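Local coordinates for protein ML032222a iGluR (Mnemiopsis leidyi, PDB 4YKI) that binds glycine in the ligand-binding domain of a ctenophore ionotropic glutamate receptor subunit, probably to open the receptor's ion channel, at residues B[233-237]-B[238-242]; B[243-246]-B[247-251]. All coordinates share one frame; numbering follows the deposited sequence.

How the interactions relate
The two contacts illustrate how a chain leaves one helix, enters the next and ends it. Following the chain from its N terminus, interaction 1 comes first: helix 225-238 stops, turns at Gly-239 and gives way to helix 240-248. Interaction 2 begins where interaction 1 closes, spanning the last turns of that second helix and its exit into the C-terminal tail. They stand in series, neither nesting nor crossing, with centres about 14 Å apart. Each closes only a tight local turn. Both face helix 37-49, so that helix ties them together, while residues 233-237 also reach the second subunit.

Interaction 1: residues B[233-237]-B[238-242]; sequences LKFRE and EGFID
Two first torsions set the aromatic pair: CG of Phe-235 sits beside its own backbone N (chi1 -74°), whereas CG of Phe-240 swings to the far side from its N (chi1 -174°), which brings the two side chains alongside each other. They bridge a Schellman motif, the helix stop in which Gly-239 takes a positive phi and two amides bond back into the last turn. Phe-240 N donates to Phe-235 O at 2.9 Å, and Gly-239 N to Arg-236 O at 3.1 Å, this second donor standing well above the carbonyl plane. Gly-239 also occupies the N-cap position of helix 240-248, ending one helix and starting another. At its backbone angles a CB would jam against the preceding carbonyl oxygen.

Beside this turn the rings form a T-shaped stack, planes at 72°: Phe-240 CD2, on the ring edge, sits over one face of Phe-235 toward its rim, 3.7 Å from Phe-235 CG. Ile-241 CD1 packs on Phe-235 CB at 3.8 Å, continuing the apolar surface toward Leu-45 and Met-41 of helix 37-49.

In one of its two conformers, Lys-234 makes a salt bridge with Glu-237 and crosses the carboxylate of Glu-238, Lys-234 CE lying 3.3 Å from Glu-238 OE2; Lys-234 NZ, 4.1 Å from that oxygen, is beyond a salt bridge. Glu-237 OE1 also accepts a hydrogen bond from Ser-96 N of the second subunit, and Arg-236 reaches Glu-213 and Ser-211 of that subunit, close to a bound magnesium ion. A water donates to Arg-236 O at 2.9 Å and accepts from Asp-242 N at 3.1 Å.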
loop_
_atom_site.group_PDB
_atom_site.type_symbol
_atom_site.label_atom_id
_atom_site.label_comp_id
_atom_site.label_asym_id
_atom_site.label_seq_id
_atom_site.Cartn_x
_atom_site.Cartn_y
_atom_site.Cartn_z
ATOM N N LEU B 233 6.252 1.628 -8.664
ATOM C CA LEU B 233 7.127 1.483 -7.493
ATOM C C LEU B 233 8.232 2.546 -7.501
ATOM O O LEU B 233 8.509 3.175 -6.489
ATOM C CB LEU B 233 7.685 0.074 -7.436
ATOM C CG LEU B 233 8.675 -0.231 -6.306
ATOM C CD1 LEU B 233 8.232 0.230 -4.934
ATOM C CD2 LEU B 233 8.964 -1.723 -6.320
ATOM N N LYS B 234 8.841 2.777 -8.656
ATOM C CA LYS B 234 9.872 3.800 -8.757
ATOM C C LYS B 234 9.312 5.191 -8.434
ATOM O O LYS B 234 9.918 5.945 -7.693
ATOM C CB LYS B 234 10.524 3.777 -10.142
ATOM C CG LYS B 234 11.850 4.528 -10.233
ATOM C CD LYS B 234 12.908 3.906 -9.324
ATOM C CE LYS B 234 14.316 4.414 -9.595
ATOM N NZ LYS B 234 15.259 4.043 -8.511
ATOM N N PHE B 235 8.147 5.533 -8.979
ATOM C CA PHE B 235 7.521 6.818 -8.656
ATOM C C PHE B 235 7.392 6.964 -7.135
ATOM O O PHE B 235 7.681 8.014 -6.580
ATOM C CB PHE B 235 6.087 6.905 -9.225
ATOM C CG PHE B 235 5.971 7.114 -10.720
ATOM C CD1 PHE B 235 7.055 7.324 -11.536
ATOM C CD2 PHE B 235 4.714 7.145 -11.272
ATOM C CE1 PHE B 235 6.887 7.526 -12.890
ATOM C CE2 PHE B 235 4.534 7.338 -12.614
ATOM C CZ PHE B 235 5.612 7.537 -13.434
ATOM N N ARG B 236 6.976 5.904 -6.455
ATOM C CA ARG B 236 6.805 5.981 -5.014
ATOM C C ARG B 236 8.151 6.184 -4.311
ATOM O O ARG B 236 8.296 7.055 -3.450
ATOM C CB ARG B 236 6.114 4.725 -4.505
ATOM C CG ARG B 236 5.668 4.788 -3.089
ATOM C CD ARG B 236 4.748 3.625 -2.779
ATOM N NE ARG B 236 4.421 3.568 -1.372
ATOM C CZ ARG B 236 3.503 2.768 -0.837
ATOM N NH1 ARG B 236 2.799 1.936 -1.593
ATOM N NH2 ARG B 236 3.318 2.776 0.462
ATOM N N GLU B 237 9.134 5.382 -4.701
ATOM C CA GLU B 237 10.466 5.419 -4.111
ATOM C C GLU B 237 11.170 6.751 -4.342
ATOM O O GLU B 237 11.923 7.214 -3.492
ATOM C CB GLU B 237 11.288 4.266 -4.697
ATOM C CG GLU B 237 12.711 4.170 -4.165
ATOM C CD GLU B 237 13.393 2.886 -4.551
ATOM O OE1 GLU B 237 12.883 1.806 -4.233
ATOM O OE2 GLU B 237 14.462 2.955 -5.175
ATOM N N GLU B 238 10.939 7.366 -5.489
ATOM C CA GLU B 238 11.559 8.647 -5.796
ATOM C C GLU B 238 10.857 9.830 -5.159
ATOM O O GLU B 238 11.370 10.939 -5.220
ATOM C CB GLU B 238 11.678 8.839 -7.312
ATOM C CG GLU B 238 12.663 7.867 -7.939
ATOM C CD GLU B 238 12.731 7.948 -9.438
ATOM O OE1 GLU B 238 11.731 8.325 -10.059
ATOM O OE2 GLU B 238 13.796 7.609 -9.993
ATOM N N GLY B 239 9.700 9.605 -4.549
ATOM C CA GLY B 239 8.963 10.670 -3.890
ATOM C C GLY B 239 7.949 11.363 -4.778
ATOM O O GLY B 239 7.321 12.340 -4.355
ATOM N N PHE B 240 7.803 10.875 -6.003
ATOM C CA PHE B 240 6.940 11.524 -6.985
ATOM C C PHE B 240 5.463 11.476 -6.587
ATOM O O PHE B 240 4.731 12.447 -6.777
ATOM C CB PHE B 240 7.166 10.878 -8.351
ATOM C CG PHE B 240 6.451 11.551 -9.502
ATOM C CD1 PHE B 240 6.591 12.911 -9.758
ATOM C CD2 PHE B 240 5.683 10.796 -10.367
ATOM C CE1 PHE B 240 5.949 13.500 -10.827
ATOM C CE2 PHE B 240 5.044 11.384 -11.451
ATOM C CZ PHE B 240 5.189 12.733 -11.683
ATOM N N ILE B 241 5.017 10.362 -6.024
ATOM C CA ILE B 241 3.624 10.251 -5.612
ATOM C C ILE B 241 3.316 11.307 -4.548
ATOM O O ILE B 241 2.313 12.004 -4.632
ATOM C CB ILE B 241 3.266 8.817 -5.128
ATOM C CG1 ILE B 241 3.577 7.768 -6.199
ATOM C CG2 ILE B 241 1.810 8.737 -4.707
ATOM C CD1 ILE B 241 2.841 7.929 -7.492
ATOM N N ASP B 242 4.193 11.429 -3.560
ATOM C CA ASP B 242 3.986 12.390 -2.486
ATOM C C ASP B 242 4.014 13.824 -3.029
ATOM O O ASP B 242 3.213 14.658 -2.619
ATOM C CB ASP B 242 5.042 12.221 -1.381
ATOM C CG ASP B 242 4.836 10.975 -0.527
ATOM O OD1 ASP B 242 3.726 10.439 -0.480
ATOM O OD2 ASP B 242 5.793 10.552 0.142
HETATM O O HOH W 1 6.147 9.011 -3.150
#

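Interaction 2: residues B[243-246]-B[247-251]; sequences ILWE and KWSSG
Ser-249 lies against Trp-245 in a CH-pi contact, its CB 3.5 Å from the centroid of the six-membered ring and only 14° off the ring normal. Its hydroxyl stays on the same residue: Ser-249 OG donates to Trp-245 O at 2.7 Å. The backbone amide, Ser-249 N, donates to Trp-245 O as well, at 2.9 Å, and the two donors arrive from opposite faces of the carbonyl plane. One acceptor is thus gripped twice by a single serine.

The indole is delivered by a first torsion that carries CG to the far side of CB from the backbone N (chi1 180°), so that one face of the ring lies against Ser-249 CB. With an alanine here the indole is gone, and Ser-249 CB and Pro-19 would probably lose the surface they pack on, opening a gap at the helix end.

One residue earlier, Trp-248 N bonds to Leu-244 O at 3.0 Å, and the edge of the Trp-248 ring, at CD1, comes within 3.2 Å of Leu-244 O. A water donates to Glu-246 O and Ser-249 O, spanning the last turn and the departing chain. Farther out, Asp-40 of helix 37-49 receives both a hydrogen bond from Trp-248 NE1 and a salt bridge from Lys-247, while Met-37 touches Leu-244 and Trp-248, and Pro-19 packs on both tryptophans. This is a helix C-terminal turn, leaving helical geometry at Ser-249 and packed against helix 37-49, in an ionotropic glutamate receptor ligand-binding domain whose clan is consistent with a periplasmic-binding-protein-like fold.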
loop_
_atom_site.group_PDB
_atom_site.type_symbol
_atom_site.label_atom_id
_atom_site.label_comp_id
_atom_site.label_asym_id
_atom_site.label_seq_id
_atom_site.Cartn_x
_atom_site.Cartn_y
_atom_site.Cartn_z
ATOM N N ILE B 243 4.938 14.111 -3.931
ATOM C CA ILE B 243 5.006 15.439 -4.538
ATOM C C ILE B 243 3.705 15.768 -5.295
ATOM O O ILE B 243 3.194 16.887 -5.215
ATOM C CB ILE B 243 6.249 15.541 -5.432
ATOM C CG1 ILE B 243 7.490 15.659 -4.529
ATOM C CG2 ILE B 243 6.167 16.723 -6.417
ATOM C CD1 ILE B 243 8.817 15.408 -5.217
ATOM N N LEU B 244 3.154 14.797 -6.011
ATOM C CA LEU B 244 1.893 15.042 -6.725
ATOM C C LEU B 244 0.712 15.237 -5.790
ATOM O O LEU B 244 -0.159 16.053 -6.075
ATOM C CB LEU B 244 1.590 13.911 -7.688
ATOM C CG LEU B 244 2.518 13.777 -8.890
ATOM C CD1 LEU B 244 2.071 12.590 -9.727
ATOM C CD2 LEU B 244 2.588 15.053 -9.743
ATOM N N TRP B 245 0.652 14.488 -4.692
ATOM C CA TRP B 245 -0.440 14.685 -3.748
ATOM C C TRP B 245 -0.359 16.112 -3.157
ATOM O O TRP B 245 -1.365 16.794 -3.008
ATOM C CB TRP B 245 -0.416 13.638 -2.636
ATOM C CG TRP B 245 -1.522 13.818 -1.651
ATOM C CD1 TRP B 245 -1.394 14.191 -0.364
ATOM C CD2 TRP B 245 -2.927 13.631 -1.877
ATOM N NE1 TRP B 245 -2.611 14.241 0.246
ATOM C CE2 TRP B 245 -3.574 13.917 -0.667
ATOM C CE3 TRP B 245 -3.705 13.252 -2.985
ATOM C CZ2 TRP B 245 -4.948 13.842 -0.525
ATOM C CZ3 TRP B 245 -5.088 13.186 -2.835
ATOM C CH2 TRP B 245 -5.686 13.468 -1.612
ATOM N N GLU B 246 0.846 16.559 -2.817
ATOM C CA GLU B 246 1.027 17.925 -2.332
ATOM C C GLU B 246 0.597 18.962 -3.381
ATOM O O GLU B 246 -0.039 19.965 -3.051
ATOM C CB GLU B 246 2.485 18.143 -1.914
ATOM C CG GLU B 246 2.837 19.571 -1.522
ATOM C CD GLU B 246 2.256 19.988 -0.182
ATOM O OE1 GLU B 246 1.674 19.131 0.518
ATOM O OE2 GLU B 246 2.397 21.182 0.175
ATOM N N LYS B 247 0.964 18.730 -4.638
ATOM C CA LYS B 247 0.595 19.636 -5.719
ATOM C C LYS B 247 -0.910 19.770 -5.877
ATOM O O LYS B 247 -1.425 20.877 -6.031
ATOM C CB LYS B 247 1.165 19.115 -7.039
ATOM C CG LYS B 247 0.713 19.892 -8.276
ATOM C CD LYS B 247 1.366 19.347 -9.529
ATOM C CE LYS B 247 0.781 19.989 -10.780
ATOM N NZ LYS B 247 1.369 19.383 -12.020
ATOM N N TRP B 248 -1.614 18.644 -5.840
ATOM C CA TRP B 248 -3.013 18.603 -6.258
ATOM C C TRP B 248 -4.042 18.651 -5.133
ATOM O O TRP B 248 -5.165 19.112 -5.348
ATOM C CB TRP B 248 -3.276 17.346 -7.099
ATOM C CG TRP B 248 -2.676 17.433 -8.438
ATOM C CD1 TRP B 248 -1.545 16.816 -8.882
ATOM C CD2 TRP B 248 -3.175 18.198 -9.534
ATOM N NE1 TRP B 248 -1.305 17.164 -10.194
ATOM C CE2 TRP B 248 -2.297 18.009 -10.614
ATOM C CE3 TRP B 248 -4.283 19.038 -9.700
ATOM C CZ2 TRP B 248 -2.498 18.631 -11.849
ATOM C CZ3 TRP B 248 -4.481 19.644 -10.911
ATOM C CH2 TRP B 248 -3.593 19.452 -11.973
ATOM N N SER B 249 -3.714 18.140 -3.951
ATOM C CA SER B 249 -4.728 18.115 -2.903
ATOM C C SER B 249 -4.861 19.505 -2.295
ATOM O O SER B 249 -3.914 20.299 -2.290
ATOM C CB SER B 249 -4.429 17.053 -1.855
ATOM O OG SER B 249 -3.246 17.361 -1.165
ATOM N N SER B 250 -6.045 19.793 -1.770
ATOM C CA SER B 250 -6.359 21.113 -1.241
ATOM C C SER B 250 -5.664 21.327 0.097
ATOM O O SER B 250 -5.484 20.388 0.876
ATOM C CB SER B 250 -7.876 21.277 -1.099
ATOM O OG SER B 250 -8.445 20.243 -0.313
ATOM N N GLY B 251 -5.265 22.572 0.345
ATOM C CA GLY B 251 -4.557 22.933 1.556
ATOM C C GLY B 251 -5.317 24.032 2.258
ATOM O O GLY B 251 -6.395 24.434 1.812
HETATM O O HOH W 2 -1.487 20.371 -0.914
#